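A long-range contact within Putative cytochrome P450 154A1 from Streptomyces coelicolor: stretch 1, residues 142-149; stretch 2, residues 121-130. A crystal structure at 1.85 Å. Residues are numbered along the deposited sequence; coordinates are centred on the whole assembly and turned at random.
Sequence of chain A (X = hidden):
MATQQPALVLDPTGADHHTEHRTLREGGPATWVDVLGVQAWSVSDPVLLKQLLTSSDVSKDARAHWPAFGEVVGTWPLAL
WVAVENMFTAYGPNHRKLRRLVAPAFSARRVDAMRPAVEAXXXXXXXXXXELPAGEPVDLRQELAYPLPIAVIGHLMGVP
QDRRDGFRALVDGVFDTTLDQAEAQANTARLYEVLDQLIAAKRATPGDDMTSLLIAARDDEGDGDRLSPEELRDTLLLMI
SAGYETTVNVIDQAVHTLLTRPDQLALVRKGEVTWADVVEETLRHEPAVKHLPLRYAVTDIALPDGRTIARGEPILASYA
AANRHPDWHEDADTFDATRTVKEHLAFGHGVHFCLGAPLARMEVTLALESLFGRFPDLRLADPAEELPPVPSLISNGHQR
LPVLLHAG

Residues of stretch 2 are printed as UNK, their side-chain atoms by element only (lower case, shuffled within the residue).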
# COMPACT_ATOMS: atom_id res chain seq x y z
N GLN A 142 -4.26 -15.94 -3.85
CA GLN A 142 -3.19 -16.78 -3.33
C GLN A 142 -2.24 -17.33 -4.40
O GLN A 142 -1.05 -17.52 -4.13
CB GLN A 142 -3.78 -17.96 -2.55
CG GLN A 142 -4.55 -17.58 -1.30
CD GLN A 142 -3.71 -16.78 -0.32
OE1 GLN A 142 -2.56 -17.13 -0.04
NE2 GLN A 142 -4.28 -15.70 0.20
N GLU A 143 -2.75 -17.60 -5.60
CA GLU A 143 -1.92 -18.14 -6.66
C GLU A 143 -1.19 -17.15 -7.57
O GLU A 143 -0.30 -17.54 -8.33
CB GLU A 143 -2.74 -19.11 -7.51
CG GLU A 143 -3.32 -20.27 -6.71
CD GLU A 143 -2.27 -20.97 -5.86
OE1 GLU A 143 -1.22 -21.34 -6.41
OE2 GLU A 143 -2.50 -21.15 -4.64
N LEU A 144 -1.57 -15.87 -7.52
CA LEU A 144 -0.92 -14.87 -8.36
C LEU A 144 -0.67 -13.54 -7.66
O LEU A 144 0.47 -13.07 -7.58
CB LEU A 144 -1.74 -14.61 -9.63
CG LEU A 144 -1.20 -13.50 -10.55
CD1 LEU A 144 0.18 -13.90 -11.06
CD2 LEU A 144 -2.15 -13.27 -11.71
N ALA A 145 -1.74 -12.93 -7.15
CA ALA A 145 -1.64 -11.64 -6.46
C ALA A 145 -0.61 -11.58 -5.33
O ALA A 145 0.15 -10.62 -5.23
CB ALA A 145 -3.03 -11.23 -5.95
N TYR A 146 -0.59 -12.60 -4.47
CA TYR A 146 0.35 -12.63 -3.36
C TYR A 146 1.79 -13.01 -3.72
O TYR A 146 2.73 -12.31 -3.37
CB TYR A 146 -0.15 -13.56 -2.25
CG TYR A 146 -0.92 -12.87 -1.13
CD1 TYR A 146 -2.22 -13.26 -0.81
CD2 TYR A 146 -0.33 -11.85 -0.39
CE1 TYR A 146 -2.92 -12.64 0.24
CE2 TYR A 146 -1.02 -11.22 0.65
CZ TYR A 146 -2.31 -11.62 0.96
OH TYR A 146 -2.99 -11.00 1.98
N PRO A 147 1.97 -14.14 -4.44
CA PRO A 147 3.33 -14.55 -4.80
C PRO A 147 4.17 -13.65 -5.71
O PRO A 147 5.39 -13.59 -5.56
CB PRO A 147 3.12 -15.95 -5.40
CG PRO A 147 1.75 -15.85 -5.99
CD PRO A 147 0.98 -15.12 -4.91
N LEU A 148 3.54 -12.94 -6.65
CA LEU A 148 4.31 -12.08 -7.54
C LEU A 148 5.10 -10.98 -6.82
O LEU A 148 6.32 -10.88 -6.97
CB LEU A 148 3.41 -11.45 -8.61
CG LEU A 148 4.09 -10.46 -9.56
CD1 LEU A 148 5.29 -11.10 -10.26
CD2 LEU A 148 3.08 -9.98 -10.59
N PRO A 149 4.41 -10.14 -6.02
CA PRO A 149 5.11 -9.06 -5.30
C PRO A 149 6.21 -9.61 -4.38
O PRO A 149 7.23 -8.97 -4.18
CB PRO A 149 3.99 -8.38 -4.52
CG PRO A 149 2.77 -8.64 -5.36
CD PRO A 149 2.96 -10.08 -5.77
N UNK A 121 9.10 -13.73 -13.89
CA UNK A 121 8.39 -14.14 -12.68
C UNK A 121 6.90 -14.25 -12.97
O UNK A 121 6.23 -15.20 -12.54
c UNK A 121 8.62 -13.13 -11.56
c UNK A 121 12.01 -11.34 -10.18
c UNK A 121 10.04 -13.11 -11.02
s UNK A 121 10.29 -11.73 -9.88
N UNK A 122 6.37 -13.27 -13.70
CA UNK A 122 4.95 -13.26 -14.04
C UNK A 122 4.61 -14.47 -14.92
O UNK A 122 3.62 -15.17 -14.67
c UNK A 122 4.57 -11.97 -14.79
c UNK A 122 4.67 -10.76 -13.84
c UNK A 122 3.14 -12.08 -15.32
N UNK A 123 5.43 -14.72 -15.93
CA UNK A 123 5.19 -15.85 -16.82
C UNK A 123 5.22 -17.17 -16.05
O UNK A 123 4.40 -18.05 -16.28
c UNK A 123 5.91 -17.02 -18.94
c UNK A 123 6.24 -15.90 -17.95
o UNK A 123 6.24 -14.65 -18.65
N UNK A 124 6.16 -17.28 -15.12
CA UNK A 124 6.27 -18.49 -14.32
C UNK A 124 5.01 -18.76 -13.52
O UNK A 124 4.51 -19.89 -13.48
N UNK A 125 4.49 -17.73 -12.86
CA UNK A 125 3.29 -17.87 -12.06
C UNK A 125 2.06 -18.15 -12.93
O UNK A 125 1.17 -18.91 -12.54
c UNK A 125 3.07 -16.61 -11.22
c UNK A 125 3.81 -17.53 -9.01
c UNK A 125 3.91 -15.06 -9.45
c UNK A 125 4.06 -16.45 -10.06
N UNK A 126 2.01 -17.54 -14.11
CA UNK A 126 0.88 -17.77 -15.00
C UNK A 126 0.96 -19.18 -15.58
O UNK A 126 -0.05 -19.85 -15.73
c UNK A 126 0.82 -16.70 -16.12
c UNK A 126 -0.32 -17.02 -17.08
c UNK A 126 0.60 -15.33 -15.50
N UNK A 127 2.18 -19.62 -15.91
CA UNK A 127 2.35 -20.96 -16.47
C UNK A 127 1.83 -21.98 -15.46
O UNK A 127 1.17 -22.95 -15.82
o UNK A 127 3.56 -20.19 -18.85
c UNK A 127 4.36 -20.54 -17.96
o UNK A 127 5.59 -20.34 -18.03
c UNK A 127 3.83 -21.27 -16.75
N UNK A 128 2.15 -21.75 -14.19
CA UNK A 128 1.72 -22.64 -13.11
C UNK A 128 0.20 -22.74 -13.08
O UNK A 128 -0.36 -23.81 -12.87
n UNK A 128 3.10 -21.66 -9.22
c UNK A 128 3.20 -20.99 -8.07
c UNK A 128 3.68 -22.46 -11.47
n UNK A 128 2.20 -20.99 -7.20
n UNK A 128 4.31 -20.31 -7.80
c UNK A 128 4.14 -21.71 -10.24
c UNK A 128 2.22 -22.14 -11.76
N UNK A 129 -0.46 -21.61 -13.28
CA UNK A 129 -1.92 -21.57 -13.27
C UNK A 129 -2.45 -22.48 -14.37
O UNK A 129 -3.44 -23.18 -14.20
c UNK A 129 -2.42 -20.15 -13.52
c UNK A 129 -2.93 -19.47 -11.17
c UNK A 129 -2.60 -17.73 -12.93
c UNK A 129 -2.17 -19.10 -12.43
N UNK A 130 -1.76 -22.45 -15.51
CA UNK A 130 -2.14 -23.26 -16.67
C UNK A 130 -2.03 -24.76 -16.42
O UNK A 130 -2.63 -25.55 -17.15
c UNK A 130 -1.29 -22.87 -17.87
O HOH W 1 0.64 -19.62 -9.88

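Position 121 carries four side-chain atoms in an unbranched run: two carbons, a sulfur, then a carbon. Its CA-to-CB bond points toward stretch 1, and CB lies 4.1 Å from CD1 of Leu148. The end of the chain leads away, so the contact is made near the backbone. A thioether of this length is methionine, Met121.

Position 122 has three carbons, one carrying the other two. One of the outer pair lies against Leu148. A fork directly at CB, with no oxygen, is valine, Val122. CG2 sits 3.6 Å from CD1 of Leu148, a close apolar contact.

Position 123 also forks at CB, but one branch is oxygen and the other carbon. It is out of reach of stretch 1. This is threonine, Thr123. OG1 is hydrogen-bonded to a residue just outside the stretches.

Position 124 has no side-chain atoms, and nothing of stretch 1 lies near it. It is glycine, Gly124. Space here would admit a CB, so this contact does not explain the glycine.

Position 125 shows four carbons, forked at the second. Its CA-to-CB bond points toward stretch 1, and the carbons meet Leu144, Pro147 and Leu148. The fork at the second carbon gives leucine, Leu125. CB is 4.0 Å from CD1 of Leu144, CD2 is 4.0 Å from CB of Pro147, and CD1 is 3.7 Å from CB of Leu148.

Position 126 has three carbons, forked at the first, as at 122. They make no close contact with stretch 1. It is valine, Val126. Its CG2 comes no nearer than 4.7 Å to CD1 of Leu144.

Position 127 has two carbons, the second carrying two oxygens. It is out of reach of stretch 1. This short carboxylate is aspartate, Asp127. OD1 is hydrogen-bonded elsewhere in the structure.

Position 128 has three carbons, a nitrogen, then a carbon carrying two more nitrogens. One terminal nitrogen faces the carboxylate of Glu143. The planar end is a guanidinium, so the residue is arginine, Arg128. NH2 forms a salt bridge with OE1 of Glu143 at 3.5 Å. The carboxylate oxygen lies at the edge of the guanidinium, near its plane.

Position 129 has four carbons, forked at the second. The CA-to-CB bond points sideways, but the end comes nearer and meets Glu143. It is leucine, Leu129. CD2 reaches to 3.7 Å from CB of Glu143.

Position 130 has a single carbon, out of reach of stretch 1. It is alanine, Ala130.

The contact rests mainly on apolar packing. Leu125 fits among Leu144, Pro147 and Leu148, while Met121 and Val122 meet the CD1 end of Leu148. These contacts follow one side of the stretch 2 helix, with residues three or four apart returning to stretch 1. No direct hydrogen bond crosses between the stretches. Instead, water 1 donates to O of Leu125 and to O of Glu143, each at 2.8 Å, and so links the two backbones. The salt bridge adds a charged pairing at Glu143, beyond the leucine cluster. Together the two stretches bury 451 Å².

Stretch 2 (121-130) MVTGLVDRLA
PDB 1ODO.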